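Local coordinates for protein CDA peptide synthetase I (Streptomyces coelicolor, PDB 5DU9) that forms a condensation domain of a bacterial peptide synthetase, with a fold of the CoA-dependent acyltransferase clan, at residues 191-194 against 195-198; 68-71 against 72-76; 59-62 against 63-67. The protein carries 1 engineered substitution. One frame throughout, in Å; residues are numbered along the deposited sequence.

Interaction 1: 191-194 against 195-198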
loop_
_atom_site.group_PDB
_atom_site.type_symbol
_atom_site.label_atom_id
_atom_site.label_comp_id
_atom_site.label_asym_id
_atom_site.label_seq_id
_atom_site.Cartn_x
_atom_site.Cartn_y
_atom_site.Cartn_z
ATOM N N PHE A 191 -10.006 -4.444 -17.729
ATOM C CA PHE A 191 -10.287 -3.801 -16.450
ATOM C C PHE A 191 -11.792 -3.767 -16.198
ATOM O O PHE A 191 -12.594 -3.927 -17.123
ATOM C CB PHE A 191 -9.712 -2.381 -16.415
ATOM C CG PHE A 191 -8.205 -2.327 -16.359
ATOM C CD1 PHE A 191 -7.486 -3.246 -15.614
ATOM C CD2 PHE A 191 -7.513 -1.347 -17.050
ATOM C CE1 PHE A 191 -6.102 -3.188 -15.561
ATOM C CE2 PHE A 191 -6.136 -1.287 -17.002
ATOM C CZ PHE A 191 -5.431 -2.206 -16.256
ATOM N N GLY A 192 -12.162 -3.564 -14.937
ATOM C CA GLY A 192 -13.556 -3.482 -14.545
ATOM C C GLY A 192 -14.073 -2.057 -14.508
ATOM O O GLY A 192 -13.380 -1.118 -14.906
ATOM N N ASP A 193 -15.299 -1.900 -14.017
ATOM C CA ASP A 193 -15.997 -0.619 -14.049
ATOM C C ASP A 193 -16.140 -0.007 -12.661
ATOM O O ASP A 193 -16.641 -0.643 -11.735
ATOM C CB ASP A 193 -17.380 -0.790 -14.679
ATOM C CG ASP A 193 -18.148 0.507 -14.738
ATOM O OD1 ASP A 193 -17.844 1.337 -15.620
ATOM O OD2 ASP A 193 -19.050 0.704 -13.900
ATOM N N THR A 194 -15.713 1.243 -12.533
ATOM C CA THR A 194 -15.719 1.925 -11.245
ATOM C C THR A 194 -17.143 2.219 -10.772
ATOM O O THR A 194 -17.445 2.064 -9.592
ATOM C CB THR A 194 -14.923 3.241 -11.309
ATOM O OG1 THR A 194 -13.574 2.963 -11.707
ATOM C CG2 THR A 194 -14.907 3.935 -9.954
ATOM N N ASP A 195 -18.013 2.643 -11.684
ATOM C CA ASP A 195 -19.380 2.987 -11.303
ATOM C C ASP A 195 -20.073 1.807 -10.626
ATOM O O ASP A 195 -20.765 1.980 -9.627
ATOM C CB ASP A 195 -20.194 3.442 -12.518
ATOM C CG ASP A 195 -19.838 4.849 -12.976
ATOM O OD1 ASP A 195 -19.357 5.655 -12.153
ATOM O OD2 ASP A 195 -20.061 5.155 -14.165
ATOM N N ARG A 196 -19.879 0.607 -11.163
ATOM C CA ARG A 196 -20.500 -0.577 -10.579
ATOM C C ARG A 196 -19.890 -0.906 -9.219
ATOM O O ARG A 196 -20.591 -1.368 -8.318
ATOM C CB ARG A 196 -20.372 -1.778 -11.518
ATOM C CG ARG A 196 -21.344 -1.748 -12.681
ATOM C CD ARG A 196 -21.380 -3.084 -13.403
ATOM N NE ARG A 196 -20.384 -3.157 -14.468
ATOM C CZ ARG A 196 -19.617 -4.214 -14.731
ATOM N NH1 ARG A 196 -19.697 -5.319 -13.999
ATOM N NH2 ARG A 196 -18.755 -4.159 -15.736
ATOM N N MET A 197 -18.588 -0.671 -9.076
ATOM C CA MET A 197 -17.897 -0.890 -7.808
ATOM C C MET A 197 -18.449 0.064 -6.745
ATOM O O MET A 197 -18.724 -0.335 -5.613
ATOM C CB MET A 197 -16.381 -0.704 -7.988
ATOM C CG MET A 197 -15.544 -1.019 -6.751
ATOM S SD MET A 197 -13.773 -1.178 -7.116
ATOM C CE MET A 197 -13.369 0.474 -7.684
ATOM N N VAL A 198 -18.619 1.326 -7.117
ATOM C CA VAL A 198 -19.193 2.319 -6.213
ATOM C C VAL A 198 -20.641 1.966 -5.859
ATOM O O VAL A 198 -21.061 2.112 -4.712
ATOM C CB VAL A 198 -19.127 3.729 -6.839
ATOM C CG1 VAL A 198 -19.944 4.741 -6.036
ATOM C CG2 VAL A 198 -17.679 4.176 -6.941
HETATM O O HOH W 1 -16.832 3.880 -14.287
#
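Asp193 and Thr194 run directly into Asp195 to Val198, the first turn of helix 194-205. Asp193 is the N-cap. Its backbone O accepts from Met197 N at 3.3 Å, and Thr194 O takes Val198 N at 2.8 Å. Both bonds span four residues, as in an alpha-helix. The second is the straighter, with an N-H...O angle of 167°. The capping bond itself comes from the Asp193 side chain. CG lies opposite the backbone N (chi1 -180°), which swings the carboxylate back onto the helix start. OD2 accepts from Arg196 N at 2.9 Å, on the anti side of the carboxylate. OD2 also sits 3.1 Å from Asp195 N, but the angle is too poor for a bond. That N-H goes to a water instead, and the water donates to Asp193 OD1 at 3.0 Å. Both carboxylate oxygens thus serve the first turn. A negative group at a helix N-terminus is probably favoured by the helix dipole. The Arg196 chain bends at chi3 (-89°) and folds back past Asp193. Its NE is 3.8 Å from Asp193 CB. Asp193 OD2 is 4.1 Å from that NE and well out of the guanidinium plane, so any attraction is probably one of charge alone, with no N-H directed at the oxygen. Asp195 turns its carboxylate to His10. Asn301 accepts from Asp193 N, and Met197 packs on Ala302 and Val309, which joins the helix start to the neighbourhood of helix 300-303. On another side of the turn, Thr194 CG2 touches Val198 CG2 at 4.1 Å.

Interaction 2: 68-71 against 72-76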
loop_
_atom_site.group_PDB
_atom_site.type_symbol
_atom_site.label_atom_id
_atom_site.label_comp_id
_atom_site.label_asym_id
_atom_site.label_seq_id
_atom_site.Cartn_x
_atom_site.Cartn_y
_atom_site.Cartn_z
ATOM N N LEU A 68 -13.872 17.206 -8.978
ATOM C CA LEU A 68 -14.477 18.527 -8.924
ATOM C C LEU A 68 -15.531 18.552 -7.826
ATOM O O LEU A 68 -15.881 17.510 -7.278
ATOM C CB LEU A 68 -15.102 18.878 -10.275
ATOM C CG LEU A 68 -14.185 18.728 -11.493
ATOM C CD1 LEU A 68 -14.996 18.760 -12.777
ATOM C CD2 LEU A 68 -13.128 19.819 -11.504
ATOM N N THR A 69 -16.027 19.743 -7.506
ATOM C CA THR A 69 -17.097 19.899 -6.526
ATOM C C THR A 69 -18.351 20.428 -7.205
ATOM O O THR A 69 -18.267 21.236 -8.131
ATOM C CB THR A 69 -16.699 20.857 -5.391
ATOM O OG1 THR A 69 -16.233 22.092 -5.947
ATOM C CG2 THR A 69 -15.603 20.246 -4.531
ATOM N N ASP A 70 -19.516 19.976 -6.748
ATOM C CA ASP A 70 -20.775 20.449 -7.312
ATOM C C ASP A 70 -21.231 21.717 -6.591
ATOM O O ASP A 70 -20.488 22.290 -5.795
ATOM C CB ASP A 70 -21.854 19.357 -7.250
ATOM C CG ASP A 70 -22.166 18.894 -5.837
ATOM O OD1 ASP A 70 -21.957 19.659 -4.872
ATOM O OD2 ASP A 70 -22.648 17.750 -5.695
ATOM N N GLU A 71 -22.454 22.148 -6.877
ATOM C CA GLU A 71 -22.970 23.402 -6.345
ATOM C C GLU A 71 -23.173 23.341 -4.830
ATOM O O GLU A 71 -23.174 24.373 -4.158
ATOM C CB GLU A 71 -24.287 23.770 -7.034
ATOM C CG GLU A 71 -24.139 24.179 -8.498
ATOM C CD GLU A 71 -23.735 23.027 -9.409
ATOM O OE1 GLU A 71 -23.889 21.853 -9.008
ATOM O OE2 GLU A 71 -23.258 23.301 -10.530
ATOM N N GLU A 72 -23.345 22.133 -4.302
ATOM C CA GLU A 72 -23.515 21.937 -2.864
ATOM C C GLU A 72 -22.175 21.670 -2.174
ATOM O O GLU A 72 -22.128 21.401 -0.974
ATOM C CB GLU A 72 -24.483 20.782 -2.587
ATOM C CG GLU A 72 -25.934 21.074 -2.962
ATOM C CD GLU A 72 -26.174 21.100 -4.462
ATOM O OE1 GLU A 72 -25.360 20.520 -5.212
ATOM O OE2 GLU A 72 -27.181 21.701 -4.891
ATOM N N GLY A 73 -21.090 21.743 -2.938
ATOM C CA GLY A 73 -19.757 21.568 -2.392
ATOM C C GLY A 73 -19.347 20.117 -2.209
ATOM O O GLY A 73 -18.361 19.836 -1.529
ATOM N N ARG A 74 -20.095 19.198 -2.816
ATOM C CA ARG A 74 -19.782 17.772 -2.720
ATOM C C ARG A 74 -18.899 17.322 -3.882
ATOM O O ARG A 74 -19.094 17.760 -5.016
ATOM C CB ARG A 74 -21.065 16.942 -2.692
ATOM C CG ARG A 74 -21.970 17.249 -1.517
ATOM C CD ARG A 74 -23.112 16.251 -1.427
ATOM N NE ARG A 74 -24.001 16.537 -0.302
ATOM C CZ ARG A 74 -25.076 17.320 -0.363
ATOM N NH1 ARG A 74 -25.421 17.912 -1.500
ATOM N NH2 ARG A 74 -25.811 17.510 0.723
ATOM N N PRO A 75 -17.931 16.433 -3.612
ATOM C CA PRO A 75 -17.015 16.007 -4.676
ATOM C C PRO A 75 -17.615 15.002 -5.655
ATOM O O PRO A 75 -18.488 14.217 -5.280
ATOM C CB PRO A 75 -15.867 15.359 -3.901
ATOM C CG PRO A 75 -16.515 14.828 -2.677
ATOM C CD PRO A 75 -17.577 15.827 -2.315
ATOM N N TYR A 76 -17.149 15.044 -6.898
ATOM C CA TYR A 76 -17.444 14.000 -7.868
ATOM C C TYR A 76 -16.230 13.799 -8.766
ATOM O O TYR A 76 -15.328 14.636 -8.799
ATOM C CB TYR A 76 -18.692 14.335 -8.696
ATOM C CG TYR A 76 -18.590 15.549 -9.601
ATOM C CD1 TYR A 76 -18.086 15.440 -10.893
ATOM C CD2 TYR A 76 -19.036 16.794 -9.179
ATOM C CE1 TYR A 76 -18.011 16.542 -11.730
ATOM C CE2 TYR A 76 -18.967 17.903 -10.012
ATOM C CZ TYR A 76 -18.452 17.770 -11.284
ATOM O OH TYR A 76 -18.383 18.869 -12.115
HETATM O O HOH W 2 -18.487 21.162 -11.123
HETATM O O HOH W 3 -21.288 15.228 -5.901
HETATM O O HOH W 4 -24.873 17.526 -4.048
#
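Leu68 lies over one face of the Tyr76 ring. Its CB is 4.1 Å from the ring centroid and 27° off the normal, a CH-pi contact. Leu68 CD1 reaches further along the ring, 3.5 Å from Tyr76 OH. Tyr76 CG stands between its own backbone N and carbonyl carbon (chi1 65°), and this folds the ring back across the facing strand. Asp70 N is at the ring edge. A water links Tyr76 OH to Thr69 O. Leu68 and Tyr76 belong to a beta hairpin of strands 65-69 and 75-79, where they form an antiparallel hydrogen-bonded pair. Thr69 faces Pro75 in a non-hydrogen-bonded one. Thr69 and Pro75 are on the other face, against Trp20 of helix 14-24. The strands are joined by a type I turn from Asp70 to Gly73 with a G1 bulge. Gly73 takes the positive phi (81°) that the bulge needs. Gly73 N donates to Asp70 O at 3.0 Å, and Asp70 N to Arg74 O at 2.8 Å. The Asp70 carboxylate turns OD1 onto N-H groups of the turn region, while OD2 takes waters. OD1 accepts from Arg74 N at 2.8 Å, from above the carboxylate plane, and more weakly from Glu72 N at 2.9 Å. Asp70 and Glu72 cross at about a right angle, with OD1 and OE1 only 3.5 Å apart. A water probably eases this like-charge approach. It donates to Asp70 OD2 and Glu72 OE1, and it accepts from Arg74 NH1 at 2.6 Å, at the edge of the guanidinium.

Interaction 3: 59-62 against 63-67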
loop_
_atom_site.group_PDB
_atom_site.type_symbol
_atom_site.label_atom_id
_atom_site.label_comp_id
_atom_site.label_asym_id
_atom_site.label_seq_id
_atom_site.Cartn_x
_atom_site.Cartn_y
_atom_site.Cartn_z
ATOM N N GLY A 59 -6.595 3.461 -21.356
ATOM C CA GLY A 59 -7.491 2.371 -21.006
ATOM C C GLY A 59 -7.725 2.222 -19.514
ATOM O O GLY A 59 -8.370 1.268 -19.081
ATOM N N THR A 60 -7.209 3.166 -18.729
ATOM C CA THR A 60 -7.313 3.120 -17.271
ATOM C C THR A 60 -8.065 4.343 -16.758
ATOM O O THR A 60 -7.471 5.403 -16.571
ATOM C CB THR A 60 -5.921 3.062 -16.613
ATOM O OG1 THR A 60 -5.167 1.978 -17.169
ATOM C CG2 THR A 60 -6.039 2.872 -15.106
ATOM N N GLU A 61 -9.365 4.188 -16.519
ATOM C CA GLU A 61 -10.230 5.331 -16.235
ATOM C C GLU A 61 -9.720 6.181 -15.074
ATOM O O GLU A 61 -9.754 7.405 -15.138
ATOM C CB GLU A 61 -11.665 4.871 -15.939
ATOM C CG GLU A 61 -12.625 6.028 -15.693
ATOM C CD GLU A 61 -14.082 5.604 -15.619
ATOM O OE1 GLU A 61 -14.380 4.408 -15.817
ATOM O OE2 GLU A 61 -14.935 6.482 -15.367
ATOM N N THR A 62 -9.235 5.542 -14.016
ATOM C CA THR A 62 -8.839 6.294 -12.834
ATOM C C THR A 62 -7.636 7.193 -13.127
ATOM O O THR A 62 -7.501 8.267 -12.541
ATOM C CB THR A 62 -8.520 5.361 -11.649
ATOM O OG1 THR A 62 -8.461 6.133 -10.444
ATOM C CG2 THR A 62 -7.209 4.613 -11.852
ATOM N N LEU A 63 -6.779 6.771 -14.050
ATOM C CA LEU A 63 -5.611 7.568 -14.409
ATOM C C LEU A 63 -5.954 8.666 -15.410
ATOM O O LEU A 63 -5.079 9.441 -15.793
ATOM C CB LEU A 63 -4.505 6.678 -14.981
ATOM C CG LEU A 63 -3.816 5.739 -13.987
ATOM C CD1 LEU A 63 -2.845 4.825 -14.725
ATOM C CD2 LEU A 63 -3.090 6.519 -12.900
ATOM N N CYS A 64 -7.219 8.720 -15.831
ATOM C CA CYS A 64 -7.709 9.767 -16.726
ATOM C C CYS A 64 -8.734 10.645 -16.030
ATOM O O CYS A 64 -9.498 11.351 -16.686
ATOM C CB CYS A 64 -8.348 9.162 -17.978
ATOM S SG CYS A 64 -7.231 8.263 -19.035
ATOM N N SER A 65 -8.758 10.591 -14.705
ATOM C CA SER A 65 -9.817 11.231 -13.946
ATOM C C SER A 65 -9.340 12.473 -13.208
ATOM O O SER A 65 -8.163 12.605 -12.869
ATOM C CB SER A 65 -10.420 10.243 -12.949
ATOM O OG SER A 65 -11.137 9.220 -13.617
ATOM N N ARG A 66 -10.274 13.389 -12.984
ATOM C CA ARG A 66 -10.058 14.514 -12.091
ATOM C C ARG A 66 -11.226 14.587 -11.122
ATOM O O ARG A 66 -12.216 13.868 -11.282
ATOM C CB ARG A 66 -9.920 15.815 -12.870
ATOM C CG ARG A 66 -11.150 16.211 -13.663
ATOM C CD ARG A 66 -10.813 17.405 -14.520
ATOM N NE ARG A 66 -11.981 18.037 -15.120
ATOM C CZ ARG A 66 -12.104 19.348 -15.315
ATOM N NH1 ARG A 66 -11.138 20.178 -14.943
ATOM N NH2 ARG A 66 -13.200 19.834 -15.875
ATOM N N PHE A 67 -11.109 15.453 -10.123
ATOM C CA PHE A 67 -12.120 15.565 -9.085
ATOM C C PHE A 67 -12.559 17.010 -8.915
ATOM O O PHE A 67 -11.738 17.912 -8.749
ATOM C CB PHE A 67 -11.586 14.989 -7.777
ATOM C CG PHE A 67 -11.239 13.535 -7.879
ATOM C CD1 PHE A 67 -10.038 13.135 -8.445
ATOM C CD2 PHE A 67 -12.131 12.565 -7.453
ATOM C CE1 PHE A 67 -9.727 11.799 -8.570
ATOM C CE2 PHE A 67 -11.826 11.224 -7.573
ATOM C CZ PHE A 67 -10.621 10.840 -8.129
HETATM O O HOH W 5 -6.150 10.681 -12.782
#
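Ser65 OG donates to Glu61 O at 2.7 Å, at the end of a short 3-10 turn that leads from helix 46-58 into strand 65-69. Cys64 N closes that turn on the same oxygen at 2.9 Å. The two donors reach Glu61 O from opposite faces of its carbonyl plane, so one oxygen is gripped twice. The Ser65 side chain is set for this by a chi1 of -69°, which places OG beside the backbone N. The bonds spanning three residues repeat along the turn. Leu63 N donates to Thr60 O at 3.0 Å, and Ser65 N gives a weak bond to Thr62 O at 3.4 Å. A water also donates to Thr62 O at 2.8 Å and to Ser65 O, bridging the point where turn becomes strand. The apolar part of the contact is small. Thr60 and Leu63 lie side by side and point the same way, with Thr60 CG2 3.8 Å from Leu63 CD1. Thr62 CG2 leans over the next residue and comes 4.2 Å from Leu63 CG.

A second shell fixes the polar ends. Thr60 OG1 bonds back to Thr56 O in helix 46-58. Thr62 OG1, opposite its own backbone N (chi1 -166°), is directed to Val160 O. Backbone bonds of Arg66 with Ala78, and of Cys64 with Cys80 just beyond the strand ends, tie this part of the chain to strand 75-79. Arg77 on that strand serves both segments. The Ser65 hydroxyl therefore has a second partner besides Glu61 O, which should hold its rotation. Arg77 NH1 makes both links, a salt bridge with Glu61 OE2 and a hydrogen bond with Ser65 OG.

Interactions 2 and 3 lie at the two ends of strand 65-69. Interaction 3 is buried at the start of the strand, and interaction 2 is at the solvent-facing tip of the hairpin. They touch where Tyr76 O meets Phe67 CB at 3.9 Å. Interaction 1 is partly buried and opens a separate helix, yet it packs on interaction 3 through Phe191 CE2, 3.4 Å from Thr60 OG1. Interactions 1 and 2 do not touch. In both, an aspartate binds nearby backbone N-H groups and waters, at a helix start and in a turn. Interaction 3 uses a serine hydroxyl on a carbonyl, and the Glu61 carboxylate pairs with Arg77, a residue that the side chains of Thr194 and Asp195 also touch.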